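Local coordinates for protein oxidized polyvinyl alcohol hydrolase (Pseudomonas sp. VM15C, PDB 3WWC) that hydrolyses beta-diketones such as 4,6-nonanedione and cleaves oxidized polyvinyl alcohol in the second step of polyvinyl alcohol degradation, at residues Glu312-Trp316 with Thr336-Tyr342; Arg83-Ile89 with Trp305-Gln311. The protein carries 1 engineered substitution. Residues are numbered along the deposited sequence.

Contact 1 (Glu312-Trp316 with Thr336-Tyr342)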
# COMPACT_ATOMS: atom_id res chain seq x y z
N GLU A 312 -2.03 18.30 5.07
CA GLU A 312 -3.48 18.30 5.31
C GLU A 312 -4.06 16.98 4.77
O GLU A 312 -4.92 16.38 5.40
CB GLU A 312 -4.20 19.43 4.56
CG GLU A 312 -3.93 20.82 5.12
CD GLU A 312 -4.68 21.84 4.27
OE1 GLU A 312 -5.87 21.62 3.94
OE2 GLU A 312 -4.04 22.86 3.93
N PHE A 313 -3.58 16.52 3.62
CA PHE A 313 -4.08 15.27 3.06
C PHE A 313 -3.72 14.08 3.95
O PHE A 313 -4.57 13.25 4.25
CB PHE A 313 -3.52 15.01 1.65
CG PHE A 313 -3.94 13.68 1.12
CD1 PHE A 313 -5.21 13.52 0.60
CD2 PHE A 313 -3.07 12.58 1.25
CE1 PHE A 313 -5.66 12.25 0.19
CE2 PHE A 313 -3.53 11.30 0.85
CZ PHE A 313 -4.80 11.16 0.33
N ASN A 314 -2.48 14.01 4.42
CA ASN A 314 -2.06 12.90 5.26
C ASN A 314 -2.90 12.85 6.52
O ASN A 314 -3.33 11.78 6.95
CB ASN A 314 -0.58 13.00 5.68
CG ASN A 314 0.40 12.79 4.54
OD1 ASN A 314 0.01 12.51 3.41
ND2 ASN A 314 1.71 12.92 4.86
N ARG A 315 -3.16 14.02 7.13
CA ARG A 315 -3.94 14.03 8.38
C ARG A 315 -5.37 13.62 8.08
O ARG A 315 -5.96 12.80 8.81
CB ARG A 315 -4.00 15.46 8.97
CG ARG A 315 -2.69 15.93 9.54
CD ARG A 315 -2.88 17.31 10.28
NE ARG A 315 -3.13 18.44 9.38
CZ ARG A 315 -2.18 19.22 8.86
NH1 ARG A 315 -0.88 19.00 9.11
NH2 ARG A 315 -2.57 20.28 8.18
N TRP A 316 -5.95 14.16 7.01
CA TRP A 316 -7.34 13.82 6.64
C TRP A 316 -7.47 12.33 6.31
O TRP A 316 -8.41 11.64 6.77
CB TRP A 316 -7.79 14.65 5.42
CG TRP A 316 -9.15 14.26 4.93
CD1 TRP A 316 -10.36 14.60 5.49
CD2 TRP A 316 -9.44 13.34 3.88
NE1 TRP A 316 -11.39 13.95 4.84
CE2 TRP A 316 -10.85 13.16 3.85
CE3 TRP A 316 -8.66 12.65 2.95
CZ2 TRP A 316 -11.48 12.32 2.94
CZ3 TRP A 316 -9.29 11.81 2.04
CH2 TRP A 316 -10.69 11.66 2.05
N THR A 336 -15.87 12.74 5.54
CA THR A 336 -15.83 14.20 5.69
C THR A 336 -15.08 14.73 4.47
O THR A 336 -14.42 13.96 3.76
CB THR A 336 -15.10 14.68 6.93
OG1 THR A 336 -13.72 14.31 6.87
CG2 THR A 336 -15.76 14.10 8.19
N GLN A 337 -15.20 16.03 4.22
CA GLN A 337 -14.58 16.65 3.04
C GLN A 337 -13.05 16.63 3.06
O GLN A 337 -12.43 17.00 4.03
CB GLN A 337 -15.04 18.12 2.97
CG GLN A 337 -14.71 18.87 1.70
CD GLN A 337 -15.37 20.24 1.70
OE1 GLN A 337 -16.60 20.36 1.66
NE2 GLN A 337 -14.55 21.28 1.75
N PRO A 338 -12.43 16.15 1.96
CA PRO A 338 -10.96 16.13 1.93
C PRO A 338 -10.45 17.55 1.68
O PRO A 338 -11.22 18.48 1.36
CB PRO A 338 -10.66 15.22 0.73
CG PRO A 338 -11.84 15.52 -0.22
CD PRO A 338 -13.03 15.57 0.75
N PRO A 339 -9.15 17.77 1.78
CA PRO A 339 -8.57 19.09 1.55
C PRO A 339 -8.79 19.50 0.10
O PRO A 339 -9.06 18.70 -0.77
CB PRO A 339 -7.07 18.86 1.73
CG PRO A 339 -7.02 17.60 2.63
CD PRO A 339 -8.14 16.76 2.13
N GLU A 340 -8.56 20.78 -0.13
CA GLU A 340 -8.64 21.30 -1.48
C GLU A 340 -7.59 20.57 -2.35
O GLU A 340 -6.48 20.35 -1.90
CB GLU A 340 -8.33 22.80 -1.47
CG GLU A 340 -8.64 23.42 -2.81
CD GLU A 340 -8.38 24.93 -2.87
OE1 GLU A 340 -8.58 25.48 -3.99
OE2 GLU A 340 -7.97 25.53 -1.84
N GLY A 341 -8.01 20.18 -3.54
CA GLY A 341 -7.12 19.46 -4.46
C GLY A 341 -7.48 18.00 -4.58
O GLY A 341 -6.87 17.28 -5.38
N TYR A 342 -8.49 17.55 -3.81
CA TYR A 342 -8.93 16.14 -3.81
C TYR A 342 -10.43 16.03 -3.92
O TYR A 342 -11.17 16.89 -3.37
CB TYR A 342 -8.52 15.42 -2.48
CG TYR A 342 -7.05 15.51 -2.21
CD1 TYR A 342 -6.18 14.55 -2.68
CD2 TYR A 342 -6.50 16.65 -1.61
CE1 TYR A 342 -4.80 14.74 -2.58
CE2 TYR A 342 -5.15 16.86 -1.52
CZ TYR A 342 -4.30 15.89 -2.02
OH TYR A 342 -2.95 16.10 -2.02
O HOH W 1 -7.77 22.50 2.09

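Contact 2 (Arg83-Ile89 with Trp305-Gln311)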
# COMPACT_ATOMS: atom_id res chain seq x y z
N ARG A 83 8.12 16.83 -0.05
CA ARG A 83 7.63 16.45 -1.37
C ARG A 83 7.41 14.95 -1.50
O ARG A 83 6.77 14.51 -2.42
CB ARG A 83 8.60 16.90 -2.48
CG ARG A 83 8.45 18.33 -2.95
CD ARG A 83 9.38 18.52 -4.18
NE ARG A 83 9.42 17.25 -4.93
CZ ARG A 83 10.30 16.26 -4.73
NH1 ARG A 83 11.28 16.35 -3.82
NH2 ARG A 83 10.15 15.13 -5.42
N SER A 84 7.93 14.18 -0.55
CA SER A 84 7.79 12.72 -0.55
C SER A 84 6.77 12.26 0.47
O SER A 84 6.58 11.05 0.64
CB SER A 84 9.14 12.05 -0.25
OG SER A 84 10.12 12.34 -1.30
N GLY A 85 6.17 13.20 1.17
CA GLY A 85 5.11 12.86 2.14
C GLY A 85 5.39 13.15 3.59
O GLY A 85 4.45 13.24 4.39
N ALA A 86 6.66 13.26 3.94
CA ALA A 86 7.10 13.50 5.34
C ALA A 86 6.18 12.74 6.29
O ALA A 86 5.61 13.27 7.22
CB ALA A 86 7.07 15.01 5.63
N ASN A 87 6.14 11.42 6.10
CA ASN A 87 5.20 10.58 6.85
C ASN A 87 5.48 10.46 8.36
O ASN A 87 4.57 10.08 9.11
CB ASN A 87 5.14 9.19 6.19
CG ASN A 87 4.21 9.17 5.00
OD1 ASN A 87 3.01 9.03 5.17
ND2 ASN A 87 4.74 9.36 3.79
N SER A 88 6.71 10.74 8.80
CA SER A 88 6.98 10.70 10.23
C SER A 88 6.23 11.77 10.98
O SER A 88 6.05 11.64 12.17
CB SER A 88 8.49 10.90 10.48
OG SER A 88 8.94 12.20 10.13
N ILE A 89 5.77 12.80 10.29
CA ILE A 89 5.03 13.87 10.92
C ILE A 89 3.71 13.39 11.46
O ILE A 89 3.16 14.02 12.40
CB ILE A 89 4.89 15.09 9.93
CG1 ILE A 89 6.30 15.53 9.53
CG2 ILE A 89 4.17 16.30 10.59
CD1 ILE A 89 7.18 15.74 10.70
N TRP A 305 3.89 11.23 -4.26
CA TRP A 305 3.05 11.40 -3.08
C TRP A 305 2.19 12.63 -3.32
O TRP A 305 2.66 13.60 -3.89
CB TRP A 305 3.92 11.65 -1.85
CG TRP A 305 3.16 11.42 -0.58
CD1 TRP A 305 2.35 12.33 0.11
CD2 TRP A 305 3.02 10.17 0.08
NE1 TRP A 305 1.73 11.69 1.13
CE2 TRP A 305 2.11 10.36 1.15
CE3 TRP A 305 3.57 8.91 -0.12
CZ2 TRP A 305 1.72 9.32 2.01
CZ3 TRP A 305 3.21 7.87 0.72
CH2 TRP A 305 2.27 8.08 1.80
N PRO A 306 0.95 12.64 -2.83
CA PRO A 306 0.01 13.77 -2.97
C PRO A 306 0.78 15.06 -2.71
O PRO A 306 1.43 15.21 -1.66
CB PRO A 306 -1.02 13.47 -1.88
CG PRO A 306 -1.22 11.94 -2.15
CD PRO A 306 0.27 11.47 -2.23
N GLN A 307 0.69 15.99 -3.68
CA GLN A 307 1.47 17.21 -3.64
C GLN A 307 0.73 18.44 -3.17
O GLN A 307 1.37 19.35 -2.60
CB GLN A 307 2.01 17.50 -5.04
CG GLN A 307 3.00 16.45 -5.54
CD GLN A 307 4.30 16.45 -4.78
OE1 GLN A 307 4.63 15.48 -4.07
NE2 GLN A 307 5.05 17.53 -4.89
N LEU A 308 -0.56 18.48 -3.43
CA LEU A 308 -1.35 19.61 -2.99
C LEU A 308 -1.75 19.44 -1.51
O LEU A 308 -2.39 18.44 -1.15
CB LEU A 308 -2.62 19.73 -3.85
CG LEU A 308 -2.37 19.87 -5.35
CD1 LEU A 308 -3.72 19.62 -6.10
CD2 LEU A 308 -1.74 21.25 -5.64
N ASN A 309 -1.40 20.41 -0.67
CA ASN A 309 -1.75 20.34 0.77
C ASN A 309 -1.40 18.98 1.32
O ASN A 309 -2.21 18.32 1.96
CB ASN A 309 -3.24 20.65 0.94
CG ASN A 309 -3.60 22.03 0.42
OD1 ASN A 309 -2.94 23.00 0.79
ND2 ASN A 309 -4.63 22.13 -0.40
N THR A 310 -0.15 18.60 1.10
CA THR A 310 0.33 17.28 1.48
C THR A 310 0.05 16.87 2.90
O THR A 310 -0.51 15.80 3.13
CB THR A 310 1.82 17.16 1.23
OG1 THR A 310 2.07 17.38 -0.16
CG2 THR A 310 2.34 15.74 1.62
N GLN A 311 0.43 17.69 3.87
CA GLN A 311 0.18 17.29 5.26
C GLN A 311 -1.29 17.34 5.60
O GLN A 311 -1.76 16.52 6.40
CB GLN A 311 1.02 18.15 6.23
CG GLN A 311 2.51 17.89 6.15
CD GLN A 311 2.81 16.41 6.48
OE1 GLN A 311 2.25 15.83 7.40
NE2 GLN A 311 3.65 15.80 5.66
O HOH W 2 6.62 12.14 -3.99
O HOH W 3 2.77 13.22 7.59

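Contact 1 (Glu312-Trp316 with Thr336-Tyr342)
Glu-312 opens this stretch of helix beside the loop 336-342. Its OE1 reaches the loop through water 1, which donates to OE1 (2.8 Å) and accepts from Glu-340 N (2.9 Å), while Pro-339 CG packs against Glu-312 O at 3.7 Å. Within the helix that carbonyl accepts from Trp-316 N at 2.9 Å. One residue on, Phe-313 sends its ring to Tyr-342. The two rings form an offset stack, centroids 4.5 Å apart and planes inclined by 26°; Phe-313 CD1 lies over the Tyr-342 ring, 3.4 Å from Tyr-342 CE1. A type II turn from Pro-339 to Tyr-342 brings that tyrosine round; Gly-341 occupies its third position with a positive phi of 107°, and Tyr-342 N closes it on Pro-339 O at 3.3 Å. Trp-316, one helical turn beyond Glu-312, packs on Thr-336 to Pro-339. Its NE1 donates to Thr-336 OG1 (3.1 Å) and, weakly, to Thr-336 O (3.2 Å). Pro-338 lies over the face of the indole: CB sits 3.6 Å from the centroid of the six-membered ring, a CH-pi contact almost along the ring normal. Pro-339 CD also approaches Trp-316 CG at 3.9 Å. The contact thus joins helix 310-322 to the loop leading into the sheet's edge strand 343-346, where Cys-344 touches both Trp-316 and Pro-338; Phe-313 and Trp-316 also rest on Val-252 and Met-250 of strand 247-253.

Contact 2 (Arg83-Ile89 with Trp305-Gln311)
Neither backbone is regular for long: a 3-10 segment ends at Ser-84, and residues 305-309 run as loop before helix 310-322 begins, with Asn-309 at its N-cap position. The two segments come nearest, by CA atoms, at Ser-84 and Trp-305, 5.5 Å apart, and water 2 bridges Arg-83 O (2.8 Å) and Trp-305 N (2.9 Å) alongside. Gly-85 then adopts a positive phi of 116°. At these angles a CB would press on the preceding carbonyl and run into Trp-305; without one, Gly-85 CA lies over the five-membered ring of Trp-305, 3.6 Å from its centroid, in a CH-pi contact. In this alpha/beta-hydrolase fold, the contact joins the loop between helix 75-80 and strand 96-100 to the start of the last long helix, near the catalytic region: the Trp-305 side chain is about 8 Å (nearest atoms) from that of Ala-177, the engineered replacement at the probable charge-relay position. Asn-87 also covers the indole face, its amide held by Trp-65 and Asn-78, and the indole NE1 bonds to Asn-314. Thr-310 OG1 donates to Pro-306 O at 2.7 Å, tying the loop to the first helical turn. From the next residue, Gln-311 NE2 donates to Gly-85 O (3.0 Å), while water 3 links Gln-311 OE1 (2.7 Å) with Ala-86 O (2.9 Å).

In the fold
Both contacts use helix 310-322: contact 2 takes its first two residues and the loop before them, contact 1 the next five. Their centres are 11 Å apart, and each mixes buried residues with exposed ones. Contact 1 lies farther from the chain centre and away from the annotated sites; aromatic rings and prolines dominate it. Contact 2 sits nearer the catalytic region and pairs one indole with glycine backbone, a glutamine amide and two bridging waters. They meet directly: Tyr-342 OH probably hydrogen-bonds to Leu-308 O (2.6 Å), and Asn-314 OD1 to Trp-305 NE1 (3.0 Å), so residues of contact 1 hold two points, Trp-305 and Leu-308, of the segment leading into the helix.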